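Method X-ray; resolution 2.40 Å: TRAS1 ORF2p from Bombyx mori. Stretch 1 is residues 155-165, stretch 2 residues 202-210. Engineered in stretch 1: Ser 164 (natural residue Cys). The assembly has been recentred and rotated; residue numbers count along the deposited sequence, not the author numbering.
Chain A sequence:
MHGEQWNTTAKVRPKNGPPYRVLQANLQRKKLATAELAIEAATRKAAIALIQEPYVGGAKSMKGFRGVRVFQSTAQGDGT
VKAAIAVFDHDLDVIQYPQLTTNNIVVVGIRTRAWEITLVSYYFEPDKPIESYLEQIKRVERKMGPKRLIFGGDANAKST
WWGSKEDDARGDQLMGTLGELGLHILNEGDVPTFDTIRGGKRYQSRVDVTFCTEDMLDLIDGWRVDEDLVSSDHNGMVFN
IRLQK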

# COMPACT_ATOMS: atom_id res chain seq x y z
N ALA A 155 -3.22 2.65 -7.70
CA ALA A 155 -3.34 1.95 -8.97
C ALA A 155 -3.71 2.87 -10.12
O ALA A 155 -3.64 2.47 -11.29
CB ALA A 155 -4.39 0.85 -8.85
N ASN A 156 -4.08 4.11 -9.80
CA ASN A 156 -4.50 5.06 -10.83
C ASN A 156 -5.46 4.31 -11.76
O ASN A 156 -5.30 4.32 -12.98
CB ASN A 156 -3.31 5.57 -11.64
CG ASN A 156 -2.60 6.73 -10.96
OD1 ASN A 156 -1.43 6.62 -10.57
ND2 ASN A 156 -3.30 7.84 -10.82
N ALA A 157 -6.43 3.63 -11.17
CA ALA A 157 -7.41 2.84 -11.92
C ALA A 157 -8.72 2.93 -11.15
O ALA A 157 -8.74 2.91 -9.92
CB ALA A 157 -6.97 1.38 -12.03
N LYS A 158 -9.82 3.02 -11.88
CA LYS A 158 -11.12 3.16 -11.25
C LYS A 158 -11.98 1.93 -11.32
O LYS A 158 -12.04 1.26 -12.35
CB LYS A 158 -11.87 4.34 -11.89
CG LYS A 158 -11.07 5.63 -11.92
CD LYS A 158 -11.92 6.81 -12.38
CE LYS A 158 -11.14 8.12 -12.25
NZ LYS A 158 -12.02 9.32 -12.39
N SER A 159 -12.66 1.64 -10.22
CA SER A 159 -13.56 0.52 -10.15
C SER A 159 -14.53 0.68 -8.99
O SER A 159 -14.13 1.04 -7.87
CB SER A 159 -12.80 -0.79 -9.98
OG SER A 159 -13.71 -1.85 -9.79
N THR A 160 -15.80 0.43 -9.26
CA THR A 160 -16.81 0.55 -8.21
C THR A 160 -16.54 -0.48 -7.13
O THR A 160 -17.07 -0.37 -6.03
CB THR A 160 -18.25 0.37 -8.77
OG1 THR A 160 -18.36 -0.89 -9.45
CG2 THR A 160 -18.57 1.49 -9.74
N TRP A 161 -15.72 -1.49 -7.43
CA TRP A 161 -15.41 -2.50 -6.42
C TRP A 161 -14.60 -1.89 -5.26
O TRP A 161 -14.53 -2.47 -4.18
CB TRP A 161 -14.65 -3.67 -7.03
CG TRP A 161 -15.54 -4.57 -7.80
CD1 TRP A 161 -15.65 -4.67 -9.16
CD2 TRP A 161 -16.50 -5.48 -7.25
NE1 TRP A 161 -16.62 -5.58 -9.49
CE2 TRP A 161 -17.16 -6.10 -8.34
CE3 TRP A 161 -16.87 -5.84 -5.95
CZ2 TRP A 161 -18.17 -7.05 -8.16
CZ3 TRP A 161 -17.88 -6.79 -5.77
CH2 TRP A 161 -18.51 -7.38 -6.88
N TRP A 162 -13.98 -0.74 -5.50
CA TRP A 162 -13.26 -0.05 -4.44
C TRP A 162 -13.77 1.40 -4.32
O TRP A 162 -13.01 2.33 -4.05
CB TRP A 162 -11.72 -0.13 -4.63
CG TRP A 162 -11.14 0.35 -5.93
CD1 TRP A 162 -10.91 1.64 -6.31
CD2 TRP A 162 -10.67 -0.48 -7.01
NE1 TRP A 162 -10.30 1.67 -7.55
CE2 TRP A 162 -10.15 0.38 -8.00
CE3 TRP A 162 -10.63 -1.86 -7.22
CZ2 TRP A 162 -9.59 -0.10 -9.19
CZ3 TRP A 162 -10.08 -2.34 -8.41
CH2 TRP A 162 -9.57 -1.46 -9.38
N GLY A 163 -15.08 1.55 -4.54
CA GLY A 163 -15.76 2.83 -4.40
C GLY A 163 -15.63 3.93 -5.43
O GLY A 163 -16.12 5.04 -5.20
N SER A 164 -14.98 3.65 -6.55
CA SER A 164 -14.79 4.66 -7.59
C SER A 164 -16.12 5.04 -8.25
O SER A 164 -17.11 4.30 -8.16
CB SER A 164 -13.82 4.13 -8.65
OG SER A 164 -12.58 3.79 -8.07
N LYS A 165 -16.15 6.20 -8.90
CA LYS A 165 -17.35 6.68 -9.57
C LYS A 165 -17.81 5.69 -10.64
O LYS A 165 -19.01 5.55 -10.88
CB LYS A 165 -17.09 8.03 -10.23
CG LYS A 165 -18.28 8.60 -11.01
CD LYS A 165 -17.93 9.93 -11.67
CE LYS A 165 -19.15 10.61 -12.30
NZ LYS A 165 -19.77 9.82 -13.41
N ARG A 202 -13.61 21.52 -8.51
CA ARG A 202 -12.81 20.53 -7.81
C ARG A 202 -12.83 19.18 -8.53
O ARG A 202 -13.56 19.00 -9.52
CB ARG A 202 -13.32 20.37 -6.39
N TYR A 203 -12.04 18.23 -8.04
CA TYR A 203 -11.96 16.90 -8.63
C TYR A 203 -11.60 15.84 -7.59
O TYR A 203 -10.52 15.89 -7.01
CB TYR A 203 -10.92 16.87 -9.75
CG TYR A 203 -10.58 15.48 -10.24
CD1 TYR A 203 -11.55 14.67 -10.84
CD2 TYR A 203 -9.29 14.97 -10.11
CE1 TYR A 203 -11.23 13.39 -11.30
CE2 TYR A 203 -8.96 13.70 -10.56
CZ TYR A 203 -9.94 12.91 -11.15
OH TYR A 203 -9.62 11.65 -11.61
N GLN A 204 -12.50 14.89 -7.38
CA GLN A 204 -12.27 13.82 -6.41
C GLN A 204 -12.33 12.45 -7.08
O GLN A 204 -12.99 12.27 -8.10
CB GLN A 204 -13.30 13.89 -5.29
CG GLN A 204 -13.38 15.25 -4.60
CD GLN A 204 -14.27 15.23 -3.37
OE1 GLN A 204 -15.45 14.88 -3.46
NE2 GLN A 204 -13.72 15.62 -2.23
N SER A 205 -11.63 11.47 -6.49
CA SER A 205 -11.60 10.12 -7.03
C SER A 205 -11.04 9.11 -6.03
O SER A 205 -10.46 9.48 -5.01
CB SER A 205 -10.74 10.08 -8.30
OG SER A 205 -9.37 10.29 -7.99
N ARG A 206 -11.23 7.83 -6.33
CA ARG A 206 -10.72 6.76 -5.49
C ARG A 206 -9.91 5.86 -6.40
O ARG A 206 -10.46 5.00 -7.10
CB ARG A 206 -11.88 5.97 -4.84
CG ARG A 206 -12.47 6.62 -3.59
CD ARG A 206 -13.74 5.90 -3.09
NE ARG A 206 -13.50 4.57 -2.52
CZ ARG A 206 -13.25 4.34 -1.23
NH1 ARG A 206 -13.21 5.33 -0.35
NH2 ARG A 206 -13.07 3.09 -0.81
N VAL A 207 -8.59 6.06 -6.41
CA VAL A 207 -7.71 5.27 -7.26
C VAL A 207 -6.72 4.43 -6.44
O VAL A 207 -5.92 3.69 -7.01
CB VAL A 207 -6.93 6.18 -8.26
CG1 VAL A 207 -7.91 6.84 -9.21
CG2 VAL A 207 -6.14 7.24 -7.51
N ASP A 208 -6.80 4.55 -5.12
CA ASP A 208 -5.93 3.79 -4.23
C ASP A 208 -6.63 2.49 -3.81
O ASP A 208 -7.79 2.51 -3.39
CB ASP A 208 -5.57 4.61 -2.99
CG ASP A 208 -4.83 5.89 -3.34
OD1 ASP A 208 -5.50 6.94 -3.51
OD2 ASP A 208 -3.58 5.85 -3.46
N VAL A 209 -5.93 1.37 -3.91
CA VAL A 209 -6.54 0.09 -3.56
C VAL A 209 -5.68 -0.71 -2.59
O VAL A 209 -4.45 -0.59 -2.59
CB VAL A 209 -6.79 -0.81 -4.83
CG1 VAL A 209 -7.90 -1.81 -4.55
CG2 VAL A 209 -7.17 0.06 -6.03
N THR A 210 -6.35 -1.49 -1.75
CA THR A 210 -5.71 -2.35 -0.77
C THR A 210 -6.38 -3.71 -0.94
O THR A 210 -7.60 -3.81 -0.89
CB THR A 210 -5.96 -1.88 0.68
OG1 THR A 210 -5.59 -0.51 0.82
CG2 THR A 210 -5.15 -2.73 1.66

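Three residues contribute nearly half of the 552 Å² buried between the stretches: Arg 206 (93 Å²), Trp 162 (87 Å²) and Val 207 (82 Å²).

The backbones approach most closely where the CA atoms of Asn 156 and Val 207 lie 4.8 Å apart. There Val 207 O accepts a hydrogen bond from Ala 155 N at 3.0 Å (N-H...O angle 146°) and a weak one from Asn 156 N at 3.4 Å, where the angle falls to 124°. A single carbonyl thus receives two successive amides; the main chain of Val 207 bonds through its carbonyl, while its side chain makes a looser apolar contact, with Val 207 CG1 4.3 Å from Lys 158 CG.

Arg 206 points its CA-to-CB bond toward stretch 1 and addresses the turn there. Arg 206 NE donates to Trp 162 O at 2.8 Å and 161°, a short and nearly straight bond, while Arg 206 NH2 reaches the same Trp 162 O at 3.3 Å and only 130°, a weak one. The carbonyl lies at the guanidinium edge, near its plane, as N-H donation requires. Gly 163 leaves room for this approach: an ideal CB on Gly 163 would sit 2.2 Å from Arg 206 NE, and the phi of 75° at Gly 163 by itself favours glycine.

The main chain of Arg 206 is engaged as well. Ser 164, an engineered residue, donates from Ser 164 OG to Arg 206 O at 2.6 Å; the same OG accepts from Ser 159 N at 3.0 Å, so the hydroxyl links the turn to stretch 2.

The CA-to-CB bond of Trp 162 points toward stretch 2, and one face of the indole lies against Val 209, whose CG2 stands 3.6 Å from the centroid of the five-membered ring of Trp 162, 13° off the normal, a CH-pi contact. Ala 155 CB, 4.0 Å from Val 209 CG2, extends this apolar patch.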